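Local structure of formiminoglutamase (4MYK) at residues E27-F37 / V108-G119; G228-D238 / T273-L282. The protein hydrolyses N-formimino-L-glutamate as a binuclear manganese metalloenzyme with the alpha/beta fold of the arginases and deacetylases. The protein carries 1 engineered substitution. All coordinates share one frame; numbering follows the deposited sequence.

Contact 1 of 2, residues E27-F37 / V108-G119; sequences EEDADIVIIGF and VLARGAFPFVIG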
loop_
_atom_site.group_PDB
_atom_site.type_symbol
_atom_site.label_atom_id
_atom_site.label_comp_id
_atom_site.label_asym_id
_atom_site.label_seq_id
_atom_site.Cartn_x
_atom_site.Cartn_y
_atom_site.Cartn_z
ATOM N N GLU A 27 0.403 -39.391 -5.633
ATOM C CA GLU A 27 0.488 -38.257 -6.539
ATOM C C GLU A 27 -0.406 -38.417 -7.764
ATOM O O GLU A 27 -0.987 -37.440 -8.249
ATOM C CB GLU A 27 1.936 -38.063 -6.988
ATOM C CG GLU A 27 2.153 -36.798 -7.791
ATOM C CD GLU A 27 3.551 -36.706 -8.371
ATOM O OE1 GLU A 27 4.493 -37.226 -7.730
ATOM O OE2 GLU A 27 3.704 -36.105 -9.460
ATOM N N GLU A 28 -0.503 -39.654 -8.258
ATOM C CA GLU A 28 -1.224 -39.954 -9.497
ATOM C C GLU A 28 -2.703 -39.617 -9.361
ATOM O O GLU A 28 -3.425 -39.498 -10.356
ATOM C CB GLU A 28 -1.068 -41.436 -9.864
ATOM C CG GLU A 28 0.299 -42.012 -9.545
ATOM C CD GLU A 28 1.365 -41.587 -10.542
ATOM O OE1 GLU A 28 1.133 -41.741 -11.766
ATOM O OE2 GLU A 28 2.438 -41.112 -10.098
ATOM N N ASP A 29 -3.141 -39.463 -8.115
ATOM C CA ASP A 29 -4.549 -39.262 -7.803
ATOM C C ASP A 29 -4.894 -37.793 -7.528
ATOM O O ASP A 29 -6.061 -37.415 -7.471
ATOM C CB ASP A 29 -4.943 -40.165 -6.629
ATOM C CG ASP A 29 -4.899 -41.651 -7.001
ATOM O OD1 ASP A 29 -5.472 -42.023 -8.051
ATOM O OD2 ASP A 29 -4.286 -42.440 -6.254
ATOM N N ALA A 30 -3.863 -36.969 -7.376
ATOM C CA ALA A 30 -4.043 -35.536 -7.173
ATOM C C ALA A 30 -4.364 -34.805 -8.478
ATOM O O ALA A 30 -3.736 -35.049 -9.514
ATOM C CB ALA A 30 -2.807 -34.937 -6.529
ATOM N N ASP A 31 -5.344 -33.906 -8.414
ATOM C CA ASP A 31 -5.685 -33.040 -9.541
ATOM C C ASP A 31 -4.567 -32.026 -9.756
ATOM O O ASP A 31 -4.223 -31.682 -10.889
ATOM C CB ASP A 31 -6.996 -32.310 -9.266
ATOM C CG ASP A 31 -8.153 -33.260 -9.011
ATOM O OD1 ASP A 31 -8.569 -33.944 -9.966
ATOM O OD2 ASP A 31 -8.660 -33.308 -7.867
ATOM N N ILE A 32 -4.000 -31.559 -8.651
ATOM C CA ILE A 32 -2.973 -30.535 -8.703
ATOM C C ILE A 32 -1.755 -31.024 -7.953
ATOM O O ILE A 32 -1.872 -31.548 -6.836
ATOM C CB ILE A 32 -3.469 -29.205 -8.070
ATOM C CG1 ILE A 32 -4.647 -28.632 -8.872
ATOM C CG2 ILE A 32 -2.316 -28.187 -7.944
ATOM C CD1 ILE A 32 -5.504 -27.649 -8.093
ATOM N N VAL A 33 -0.588 -30.856 -8.569
ATOM C CA VAL A 33 0.663 -31.245 -7.926
ATOM C C VAL A 33 1.639 -30.070 -7.726
ATOM O O VAL A 33 1.991 -29.372 -8.676
ATOM C CB VAL A 33 1.311 -32.457 -8.647
ATOM C CG1 VAL A 33 2.703 -32.753 -8.096
ATOM C CG2 VAL A 33 0.401 -33.682 -8.503
ATOM N N ILE A 34 2.036 -29.864 -6.467
ATOM C CA ILE A 34 2.970 -28.812 -6.062
ATOM C C ILE A 34 4.424 -29.303 -6.071
ATOM O O ILE A 34 4.762 -30.314 -5.456
ATOM C CB ILE A 34 2.650 -28.283 -4.641
ATOM C CG1 ILE A 34 1.233 -27.717 -4.569
ATOM C CG2 ILE A 34 3.660 -27.236 -4.217
ATOM C CD1 ILE A 34 0.737 -27.535 -3.152
ATOM N N ILE A 35 5.276 -28.564 -6.773
ATOM C CA ILE A 35 6.685 -28.910 -6.913
ATOM C C ILE A 35 7.514 -27.715 -6.471
ATOM O O ILE A 35 7.288 -26.604 -6.928
ATOM C CB ILE A 35 7.035 -29.262 -8.395
ATOM C CG1 ILE A 35 6.232 -30.485 -8.863
ATOM C CG2 ILE A 35 8.533 -29.500 -8.563
ATOM C CD1 ILE A 35 5.998 -30.549 -10.375
ATOM N N GLY A 36 8.464 -27.938 -5.578
ATOM C CA GLY A 36 9.297 -26.853 -5.099
ATOM C C GLY A 36 10.584 -26.739 -5.883
ATOM O O GLY A 36 11.194 -27.747 -6.241
ATOM N N PHE A 37 10.994 -25.504 -6.159
ATOM C CA PHE A 37 12.284 -25.247 -6.788
ATOM C C PHE A 37 13.100 -24.212 -5.993
ATOM O O PHE A 37 13.128 -23.020 -6.340
ATOM C CB PHE A 37 12.116 -24.839 -8.258
ATOM C CG PHE A 37 13.366 -25.020 -9.085
ATOM C CD1 PHE A 37 13.911 -26.285 -9.273
ATOM C CD2 PHE A 37 13.988 -23.935 -9.672
ATOM C CE1 PHE A 37 15.054 -26.456 -10.019
ATOM C CE2 PHE A 37 15.127 -24.096 -10.424
ATOM C CZ PHE A 37 15.663 -25.358 -10.599
ATOM N N VAL A 108 3.924 -35.013 -14.805
ATOM C CA VAL A 108 2.623 -34.573 -14.288
ATOM C C VAL A 108 1.710 -34.130 -15.431
ATOM O O VAL A 108 0.521 -34.453 -15.455
ATOM C CB VAL A 108 2.743 -33.428 -13.242
ATOM C CG1 VAL A 108 1.370 -32.941 -12.837
ATOM C CG2 VAL A 108 3.484 -33.901 -12.020
ATOM N N LEU A 109 2.291 -33.391 -16.374
ATOM C CA LEU A 109 1.584 -32.930 -17.565
ATOM C C LEU A 109 1.107 -34.108 -18.412
ATOM O O LEU A 109 -0.068 -34.200 -18.768
ATOM C CB LEU A 109 2.484 -32.028 -18.418
ATOM C CG LEU A 109 2.730 -30.571 -18.020
ATOM C CD1 LEU A 109 3.619 -29.903 -19.065
ATOM C CD2 LEU A 109 1.411 -29.834 -17.876
ATOM N N ALA A 110 2.038 -35.002 -18.724
ATOM C CA ALA A 110 1.770 -36.174 -19.549
ATOM C C ALA A 110 0.573 -37.000 -19.077
ATOM O O ALA A 110 -0.096 -37.640 -19.887
ATOM C CB ALA A 110 3.022 -37.051 -19.643
ATOM N N ARG A 111 0.293 -37.000 -17.778
ATOM C CA ARG A 111 -0.788 -37.856 -17.277
ATOM C C ARG A 111 -2.061 -37.080 -17.018
ATOM O O ARG A 111 -3.006 -37.600 -16.439
ATOM C CB ARG A 111 -0.381 -38.625 -16.015
ATOM C CG ARG A 111 -0.598 -37.870 -14.737
ATOM C CD ARG A 111 -0.285 -38.723 -13.524
ATOM N NE ARG A 111 -0.244 -37.884 -12.332
ATOM C CZ ARG A 111 0.873 -37.380 -11.824
ATOM N NH1 ARG A 111 2.034 -37.666 -12.391
ATOM N NH2 ARG A 111 0.826 -36.608 -10.750
ATOM N N GLY A 112 -2.080 -35.823 -17.438
ATOM C CA GLY A 112 -3.274 -35.014 -17.293
ATOM C C GLY A 112 -3.417 -34.234 -15.998
ATOM O O GLY A 112 -4.376 -33.489 -15.847
ATOM N N ALA A 113 -2.482 -34.391 -15.064
ATOM C CA ALA A 113 -2.539 -33.633 -13.811
ATOM C C ALA A 113 -2.032 -32.205 -14.018
ATOM O O ALA A 113 -1.444 -31.902 -15.053
ATOM C CB ALA A 113 -1.763 -34.341 -12.704
ATOM N N PHE A 114 -2.275 -31.329 -13.046
ATOM C CA PHE A 114 -1.862 -29.927 -13.161
ATOM C C PHE A 114 -0.684 -29.601 -12.241
ATOM O O PHE A 114 -0.811 -29.651 -11.011
ATOM C CB PHE A 114 -3.038 -28.985 -12.877
ATOM C CG PHE A 114 -2.721 -27.525 -13.083
ATOM C CD1 PHE A 114 -2.004 -26.813 -12.141
ATOM C CD2 PHE A 114 -3.162 -26.865 -14.218
ATOM C CE1 PHE A 114 -1.719 -25.482 -12.334
ATOM C CE2 PHE A 114 -2.886 -25.531 -14.414
ATOM C CZ PHE A 114 -2.162 -24.840 -13.471
ATOM N N PRO A 115 0.467 -29.249 -12.841
ATOM C CA PRO A 115 1.669 -28.901 -12.082
ATOM C C PRO A 115 1.679 -27.428 -11.646
ATOM O O PRO A 115 1.471 -26.527 -12.472
ATOM C CB PRO A 115 2.799 -29.135 -13.095
ATOM C CG PRO A 115 2.131 -29.328 -14.431
ATOM C CD PRO A 115 0.675 -29.033 -14.278
ATOM N N PHE A 116 1.918 -27.191 -10.357
ATOM C CA PHE A 116 2.187 -25.841 -9.859
ATOM C C PHE A 116 3.579 -25.819 -9.244
ATOM O O PHE A 116 3.868 -26.578 -8.306
ATOM C CB PHE A 116 1.139 -25.405 -8.827
ATOM C CG PHE A 116 1.506 -24.143 -8.079
ATOM C CD1 PHE A 116 1.153 -22.898 -8.573
ATOM C CD2 PHE A 116 2.197 -24.205 -6.870
ATOM C CE1 PHE A 116 1.488 -21.737 -7.879
ATOM C CE2 PHE A 116 2.528 -23.049 -6.173
ATOM C CZ PHE A 116 2.173 -21.817 -6.681
ATOM N N VAL A 117 4.447 -24.967 -9.777
ATOM C CA VAL A 117 5.838 -24.944 -9.341
ATOM C C VAL A 117 6.116 -23.698 -8.518
ATOM O O VAL A 117 5.975 -22.576 -9.003
ATOM C CB VAL A 117 6.812 -25.002 -10.538
ATOM C CG1 VAL A 117 8.265 -25.117 -10.048
ATOM C CG2 VAL A 117 6.457 -26.167 -11.468
ATOM N N ILE A 118 6.496 -23.896 -7.264
ATOM C CA ILE A 118 6.818 -22.771 -6.398
ATOM C C ILE A 118 8.330 -22.587 -6.315
ATOM O O ILE A 118 9.057 -23.527 -6.004
ATOM C CB ILE A 118 6.199 -22.917 -4.984
ATOM C CG1 ILE A 118 6.606 -21.740 -4.099
ATOM C CG2 ILE A 118 6.574 -24.253 -4.341
ATOM C CD1 ILE A 118 6.156 -20.413 -4.642
ATOM N N GLY A 119 8.788 -21.373 -6.621
ATOM C CA GLY A 119 10.201 -21.044 -6.591
ATOM C C GLY A 119 10.578 -20.125 -5.433
ATOM O O GLY A 119 9.721 -19.736 -4.624
HETATM O O HOH W 1 5.141 -37.678 -11.747
HETATM O O HOH W 2 -5.945 -32.203 -13.164
#

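Contact 2 of 2, residues G228-D238 / T273-L282; sequences GKNTFFSFDVD and TVMMMDMSEL. With MN (manganese (II) ion), chain C.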
loop_
_atom_site.group_PDB
_atom_site.type_symbol
_atom_site.label_atom_id
_atom_site.label_comp_id
_atom_site.label_asym_id
_atom_site.label_seq_id
_atom_site.Cartn_x
_atom_site.Cartn_y
_atom_site.Cartn_z
ATOM N N GLY A 228 -3.961 -18.784 -25.900
ATOM C CA GLY A 228 -4.802 -19.872 -26.364
ATOM C C GLY A 228 -4.596 -21.212 -25.684
ATOM O O GLY A 228 -4.551 -21.301 -24.460
ATOM N N LYS A 229 -4.489 -22.269 -26.482
ATOM C CA LYS A 229 -4.461 -23.620 -25.938
ATOM C C LYS A 229 -3.191 -23.876 -25.146
ATOM O O LYS A 229 -2.134 -23.324 -25.457
ATOM C CB LYS A 229 -4.570 -24.653 -27.051
ATOM C CG LYS A 229 -5.768 -24.479 -27.943
ATOM C CD LYS A 229 -6.433 -25.812 -28.204
ATOM C CE LYS A 229 -5.408 -26.920 -28.414
ATOM N NZ LYS A 229 -6.039 -28.262 -28.640
ATOM N N ASN A 230 -3.301 -24.717 -24.122
ATOM C CA ASN A 230 -2.128 -25.217 -23.430
ATOM C C ASN A 230 -1.263 -24.080 -22.927
ATOM O O ASN A 230 -0.056 -24.035 -23.174
ATOM C CB ASN A 230 -1.324 -26.126 -24.361
ATOM C CG ASN A 230 -2.151 -27.269 -24.901
ATOM O OD1 ASN A 230 -2.925 -27.888 -24.169
ATOM N ND2 ASN A 230 -2.002 -27.553 -26.185
ATOM N N THR A 231 -1.904 -23.160 -22.216
ATOM C CA THR A 231 -1.238 -21.980 -21.693
ATOM C C THR A 231 -0.485 -22.239 -20.380
ATOM O O THR A 231 -1.015 -22.823 -19.435
ATOM C CB THR A 231 -2.232 -20.838 -21.519
ATOM O OG1 THR A 231 -2.724 -20.453 -22.802
ATOM C CG2 THR A 231 -1.564 -19.655 -20.890
ATOM N N PHE A 232 0.776 -21.814 -20.372
ATOM C CA PHE A 232 1.649 -21.823 -19.204
ATOM C C PHE A 232 1.468 -20.477 -18.504
ATOM O O PHE A 232 1.825 -19.434 -19.059
ATOM C CB PHE A 232 3.102 -22.021 -19.670
ATOM C CG PHE A 232 4.132 -21.823 -18.600
ATOM C CD1 PHE A 232 3.806 -21.915 -17.252
ATOM C CD2 PHE A 232 5.448 -21.555 -18.940
ATOM C CE1 PHE A 232 4.775 -21.733 -16.266
ATOM C CE2 PHE A 232 6.419 -21.377 -17.953
ATOM C CZ PHE A 232 6.071 -21.464 -16.615
ATOM N N PHE A 233 0.891 -20.507 -17.301
ATOM C CA PHE A 233 0.623 -19.292 -16.531
ATOM C C PHE A 233 1.782 -19.046 -15.573
ATOM O O PHE A 233 1.860 -19.656 -14.509
ATOM C CB PHE A 233 -0.712 -19.409 -15.784
ATOM C CG PHE A 233 -1.168 -18.124 -15.127
ATOM C CD1 PHE A 233 -1.278 -16.943 -15.860
ATOM C CD2 PHE A 233 -1.514 -18.100 -13.776
ATOM C CE1 PHE A 233 -1.702 -15.761 -15.243
ATOM C CE2 PHE A 233 -1.941 -16.929 -13.173
ATOM C CZ PHE A 233 -2.034 -15.765 -13.906
ATOM N N SER A 234 2.688 -18.159 -15.981
ATOM C CA SER A 234 3.931 -17.894 -15.255
ATOM C C SER A 234 3.829 -16.571 -14.500
ATOM O O SER A 234 3.754 -15.499 -15.111
ATOM C CB SER A 234 5.120 -17.852 -16.224
ATOM O OG SER A 234 6.361 -17.812 -15.536
ATOM N N PHE A 235 3.824 -16.647 -13.177
ATOM C CA PHE A 235 3.557 -15.466 -12.360
ATOM C C PHE A 235 4.741 -15.022 -11.518
ATOM O O PHE A 235 4.907 -15.500 -10.399
ATOM C CB PHE A 235 2.372 -15.716 -11.431
ATOM C CG PHE A 235 1.594 -14.472 -11.101
ATOM C CD1 PHE A 235 2.244 -13.313 -10.722
ATOM C CD2 PHE A 235 0.205 -14.458 -11.189
ATOM C CE1 PHE A 235 1.532 -12.173 -10.421
ATOM C CE2 PHE A 235 -0.516 -13.309 -10.881
ATOM C CZ PHE A 235 0.148 -12.173 -10.503
ATOM N N ASP A 236 5.546 -14.100 -12.040
ATOM C CA ASP A 236 6.613 -13.494 -11.245
ATOM C C ASP A 236 5.962 -12.562 -10.239
ATOM O O ASP A 236 5.276 -11.628 -10.628
ATOM C CB ASP A 236 7.582 -12.716 -12.135
ATOM C CG ASP A 236 8.746 -12.102 -11.354
ATOM O OD1 ASP A 236 8.629 -11.858 -10.136
ATOM O OD2 ASP A 236 9.795 -11.868 -11.973
ATOM N N VAL A 237 6.157 -12.821 -8.949
ATOM C CA VAL A 237 5.453 -12.041 -7.935
ATOM C C VAL A 237 6.022 -10.622 -7.712
ATOM O O VAL A 237 5.406 -9.800 -7.017
ATOM C CB VAL A 237 5.276 -12.823 -6.604
ATOM C CG1 VAL A 237 4.409 -14.045 -6.828
ATOM C CG2 VAL A 237 6.618 -13.219 -6.018
ATOM N N ASP A 238 7.178 -10.329 -8.317
ATOM C CA ASP A 238 7.720 -8.972 -8.267
ATOM C C ASP A 238 7.011 -8.059 -9.275
ATOM O O ASP A 238 7.422 -6.915 -9.504
ATOM C CB ASP A 238 9.249 -8.953 -8.414
ATOM C CG ASP A 238 9.723 -9.172 -9.844
ATOM O OD1 ASP A 238 8.926 -8.991 -10.796
ATOM O OD2 ASP A 238 10.918 -9.511 -10.016
ATOM N N THR A 273 -7.901 -23.867 -20.584
ATOM C CA THR A 273 -6.714 -23.943 -21.431
ATOM C C THR A 273 -5.416 -23.729 -20.643
ATOM O O THR A 273 -4.323 -23.980 -21.160
ATOM C CB THR A 273 -6.768 -22.941 -22.598
ATOM O OG1 THR A 273 -6.929 -21.610 -22.087
ATOM C CG2 THR A 273 -7.921 -23.279 -23.534
ATOM N N VAL A 274 -5.525 -23.260 -19.405
ATOM C CA VAL A 274 -4.331 -23.055 -18.589
ATOM C C VAL A 274 -3.861 -24.379 -17.980
ATOM O O VAL A 274 -4.518 -24.938 -17.091
ATOM C CB VAL A 274 -4.561 -21.999 -17.496
ATOM C CG1 VAL A 274 -3.368 -21.935 -16.551
ATOM C CG2 VAL A 274 -4.811 -20.644 -18.137
ATOM N N MET A 275 -2.720 -24.876 -18.454
ATOM C CA MET A 275 -2.335 -26.257 -18.175
ATOM C C MET A 275 -1.241 -26.417 -17.118
ATOM O O MET A 275 -0.995 -27.519 -16.618
ATOM C CB MET A 275 -1.973 -26.981 -19.479
ATOM C CG MET A 275 -3.090 -26.939 -20.526
ATOM S SD MET A 275 -4.621 -27.728 -19.981
ATOM C CE MET A 275 -4.074 -29.430 -19.898
ATOM N N MET A 276 -0.586 -25.319 -16.779
ATOM C CA MET A 276 0.313 -25.328 -15.641
ATOM C C MET A 276 0.561 -23.905 -15.199
ATOM O O MET A 276 0.191 -22.957 -15.874
ATOM C CB MET A 276 1.640 -26.034 -15.945
ATOM C CG MET A 276 2.692 -25.167 -16.620
ATOM S SD MET A 276 4.380 -25.859 -16.577
ATOM C CE MET A 276 4.873 -25.441 -14.901
ATOM N N MET A 277 1.199 -23.777 -14.050
ATOM C CA MET A 277 1.444 -22.486 -13.441
ATOM C C MET A 277 2.752 -22.546 -12.679
ATOM O O MET A 277 3.069 -23.564 -12.072
ATOM C CB MET A 277 0.312 -22.132 -12.469
ATOM C CG MET A 277 0.677 -21.016 -11.520
ATOM S SD MET A 277 -0.711 -20.240 -10.707
ATOM C CE MET A 277 0.092 -18.748 -10.115
ATOM N N ASP A 278 3.529 -21.470 -12.741
ATOM C CA ASP A 278 4.645 -21.327 -11.819
ATOM C C ASP A 278 4.612 -19.946 -11.178
ATOM O O ASP A 278 3.923 -19.050 -11.663
ATOM C CB ASP A 278 6.008 -21.716 -12.434
ATOM C CG ASP A 278 6.646 -20.610 -13.285
ATOM O OD1 ASP A 278 6.048 -19.535 -13.471
ATOM O OD2 ASP A 278 7.774 -20.829 -13.778
ATOM N N MET A 279 5.320 -19.806 -10.065
ATOM C CA MET A 279 5.284 -18.589 -9.267
ATOM C C MET A 279 6.705 -18.328 -8.852
ATOM O O MET A 279 7.305 -19.157 -8.177
ATOM C CB MET A 279 4.407 -18.791 -8.032
ATOM C CG MET A 279 4.175 -17.547 -7.199
ATOM S SD MET A 279 3.069 -17.855 -5.790
ATOM C CE MET A 279 1.571 -18.354 -6.656
ATOM N N SER A 280 7.241 -17.185 -9.265
ATOM C CA SER A 280 8.671 -16.912 -9.136
ATOM C C SER A 280 8.979 -15.722 -8.256
ATOM O O SER A 280 8.161 -14.823 -8.126
ATOM C CB SER A 280 9.287 -16.653 -10.516
ATOM O OG SER A 280 9.470 -17.855 -11.229
ATOM N N GLU A 281 10.179 -15.741 -7.667
ATOM C CA GLU A 281 10.805 -14.574 -7.031
ATOM C C GLU A 281 10.413 -14.297 -5.566
ATOM O O GLU A 281 10.817 -13.287 -4.993
ATOM C CB GLU A 281 10.665 -13.322 -7.917
ATOM C CG GLU A 281 11.400 -13.432 -9.271
ATOM C CD GLU A 281 12.905 -13.512 -9.095
ATOM O OE1 GLU A 281 13.400 -12.975 -8.082
ATOM O OE2 GLU A 281 13.589 -14.103 -9.960
ATOM N N LEU A 282 9.657 -15.209 -4.958
ATOM C CA LEU A 282 9.334 -15.095 -3.535
ATOM C C LEU A 282 10.614 -15.208 -2.712
ATOM O O LEU A 282 11.349 -16.189 -2.826
ATOM C CB LEU A 282 8.318 -16.161 -3.089
ATOM C CG LEU A 282 7.823 -16.012 -1.647
ATOM C CD1 LEU A 282 7.054 -14.721 -1.513
ATOM C CD2 LEU A 282 6.954 -17.183 -1.217
HETATM MN MN MN C . 10.470 -9.744 -12.333
HETATM O O HOH W 3 12.261 -10.375 -8.024
HETATM O O HOH W 4 12.498 -10.713 -13.179
#

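Contact 1 of 2, residues E27-F37 / V108-G119
Arg111 of 108-119 reaches back over the 3-10 turn at Glu27 and Glu28, at the entrance to a parallel strand pair (32-37 beside 114-119) in the central sheet of the arginase/deacetylase fold. Its chain, extended from CG to NE, lies roughly perpendicular to both glutamate side chains. The guanidinium meets Glu27 edge-on: Arg111 NH2 and Glu27 OE2 form a salt bridge of 3.2 Å, with the oxygen near the guanidinium plane and approached on its anti side, although the two planes are turned 67° apart. A water ties Glu27 OE2 to Arg111 NH1 as well, while Glu27 OE1 pairs with Lys104 of helix 94-110. Glu28 takes a different position, its OE2 standing above the guanidinium plane toward the rim, so that the charges are near but no N-H points at it.

Next to this polar end, Val33 uses its two branches separately. CG1, anti to the backbone N (chi1 173°), meets Val108 CG2 at 4.2 Å, and CG2 turns to Arg111 NH2. Ile35 continues the same face, resting CB against Val117 CG2, and helix 94-110 covers this face through Lys104 and Val105.

On the other face Ile34 and Ile118 run alongside each other in the same direction, with their CG2 methyls in touch; Ile34 CG2 also meets the edge of the Phe116 ring. The Phe114 and Phe116 rings continue to Phe302 and Phe299 of helix 290-306. Six backbone bonds join the strands, and among them Phe116 N gives a nearly straight one to Val33 O, 2.8 Å long at 175°.

Contact 2 of 2, residues G228-D238 / T273-L282
Asp236 and Asp238, at the C-terminal end of strand 231-236, hold a manganese ion beside Glu281 of the neighbouring parallel strand's exit loop. Asp236 gives the metal OD2 at 2.3 Å, whereas Asp238 chelates it through both carboxylate oxygens; a water, Asp146 and His148 complete the site. Asp236 also binds the second manganese ion, which makes it a bridging ligand of the binuclear centre of the arginase family.

The other oxygen of Asp236, OD1, accepts from Asp238 N at 2.8 Å in an Asx turn, which ties the Asp236 carboxylate to the backbone of Asp238. Glu281 lays its CB and CG against Asp236 OD1, and a water donates to both Asp238 OD2 and Glu281 OE1. The Glu281 carboxylate, in the second shell, is hydrogen-bonded through OE2 to the backbone N of Asn122, a residue of the other manganese site, and through OE1 to Ser249 OG. Val237 N bonds to Ser280 O at 174°, anchoring the metal-binding turn to the adjacent strand.

Farther back on the face of Asp236, Ser234 OG donates to Asp278 OD1 over 2.7 Å, on the syn side of the carboxylate, while Asp278 OD2 is hydrogen-bonded to Asn128 ND2. The same OD2 sits at the rim of the Phe232 ring, its carboxylate turned 72° from the ring. With CG wedged between its backbone N and carbonyl carbon (chi1 84°) and the chain then extended to SD, Met276 carries the sulfur over a face of that ring, Met276 SD lying 4.4 Å from the Phe232 centroid, a Met-aromatic contact. On the other side of the sheet, Met277 runs extended beside Phe233, placing SD at the ring edge and CE against Phe235 CB. A beta bulge separates Thr231 and Phe232.

Strand 141-145 flanks 231-236, and helix 258-270, the crossover of this beta-alpha-beta unit, packs on Phe233, Phe235 and Met277, with helix 290-306 over Val237 and Met279.

In the fold
Both contacts pair parallel strands of one eight-stranded sheet, and they adjoin where strand 114-119 lies beside strand 274-280: Val117 N and O probably bond to Met277 O and Met279 N, each over 3.0 Å. Contact 2 lies near the centre of the molecule, its centre about 4 Å from that of the chain, whereas the centre of contact 1 lies about 13 Å out. Both are mainly buried, but their polar chemistry gathers at different ends. In contact 1 a salt bridge and waters mark the partly exposed N-terminal entrance to the strands; in contact 2 buried carboxylates at the C-terminal end bind manganese. Phe116 packs on Met277 and Met279, carrying the apolar packing of one contact into the other.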